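Local coordinates for arginine 3rd transport system periplasmic binding protein (Legionella pneumophila subsp. pneumophila str. Philadelphia 1, PDB 3KZG), which binds arginine in the periplasm as the solute-binding component of an arginine transport system, probably handing it to an ABC-type importer, at the interface of chains A and B. Numbering follows the deposited sequence. Chains: chain A/B, Arginine 3rd transport system periplasmic binding protein.

The interface of chains A and B. Residues chain A 210, 213-214; chain B 89.
A loop-against-helix patch, in which B:Glu89 reaches A:Leu213 and A:Glu214 on helix 202-217 and passes near the backbone carbonyl of A:Lys210, forms part of a two-fold symmetric interface between copies of the protein. Its twin recurs with the chains exchanged, and both help join the pair in the deposited assembly, which may not be the biological one. The patch is small, hiding about 140 Å² of protein surface, most of it on B:Glu89. Spacing along the helix suits the contact: A:Lys210 comes three and four residues before A:Leu213 and A:Glu214, about one turn, which puts the three on adjoining parts of one face. A:Leu213 supplies the apolar end, its CD1 methyl resting 4.0 Å from CA of B:Glu89, against the backbone of the loop. From there the B:Glu89 side chain runs out extended, CG anti to its own nitrogen (chi1 176°), which carries the carboxylate past the leucine to A:Glu214. There OE1 of B:Glu89 lies 2.7 Å from OE2 of A:Glu214, tilted out of that carboxylate's plane and implausibly near its CG, so the detail is doubtful. The two planes are turned 46° apart. Carboxylates can only accept unless one is protonated; a shared proton is possible but not seen. The long chain of A:Lys210 lets its amine extend towards the acids and perhaps ease their charge, NZ standing 6.1 Å from OE2 of B:Glu89.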
loop_
_atom_site.group_PDB
_atom_site.type_symbol
_atom_site.label_atom_id
_atom_site.label_comp_id
_atom_site.label_asym_id
_atom_site.label_seq_id
_atom_site.Cartn_x
_atom_site.Cartn_y
_atom_site.Cartn_z
ATOM N N LYS A 210 2.248 -23.592 0.357
ATOM C CA LYS A 210 1.250 -22.836 1.093
ATOM C C LYS A 210 1.939 -21.759 1.923
ATOM O O LYS A 210 1.490 -20.615 1.944
ATOM C CB LYS A 210 0.417 -23.754 1.998
ATOM C CG LYS A 210 -0.496 -24.691 1.220
ATOM C CD LYS A 210 -1.659 -25.229 2.058
ATOM C CE LYS A 210 -1.196 -26.188 3.144
ATOM N NZ LYS A 210 -2.348 -26.886 3.788
ATOM N N LEU A 213 3.014 -18.852 -0.147
ATOM C CA LEU A 213 1.874 -18.025 -0.513
ATOM C C LEU A 213 1.462 -17.132 0.665
ATOM O O LEU A 213 1.165 -15.954 0.478
ATOM C CB LEU A 213 0.704 -18.908 -0.960
ATOM C CG LEU A 213 0.920 -19.619 -2.307
ATOM C CD1 LEU A 213 -0.206 -20.599 -2.589
ATOM C CD2 LEU A 213 1.018 -18.570 -3.411
ATOM N N GLU A 214 1.472 -17.683 1.877
ATOM C CA GLU A 214 1.096 -16.914 3.062
ATOM C C GLU A 214 2.131 -15.837 3.378
ATOM O O GLU A 214 1.799 -14.803 3.957
ATOM C CB GLU A 214 0.920 -17.863 4.251
ATOM C CG GLU A 214 0.043 -19.056 3.894
ATOM C CD GLU A 214 -0.064 -20.087 4.992
ATOM O OE1 GLU A 214 0.966 -20.415 5.612
ATOM O OE2 GLU A 214 -1.186 -20.585 5.219
ATOM N N GLU B 89 -3.636 -18.659 -1.892
ATOM C CA GLU B 89 -3.906 -19.949 -1.268
ATOM C C GLU B 89 -5.398 -20.242 -1.412
ATOM O O GLU B 89 -6.226 -19.353 -1.212
ATOM C CB GLU B 89 -3.520 -19.877 0.212
ATOM C CG GLU B 89 -3.835 -21.105 1.024
ATOM C CD GLU B 89 -3.521 -20.893 2.499
ATOM O OE1 GLU B 89 -2.388 -20.475 2.807
ATOM O OE2 GLU B 89 -4.401 -21.142 3.343
#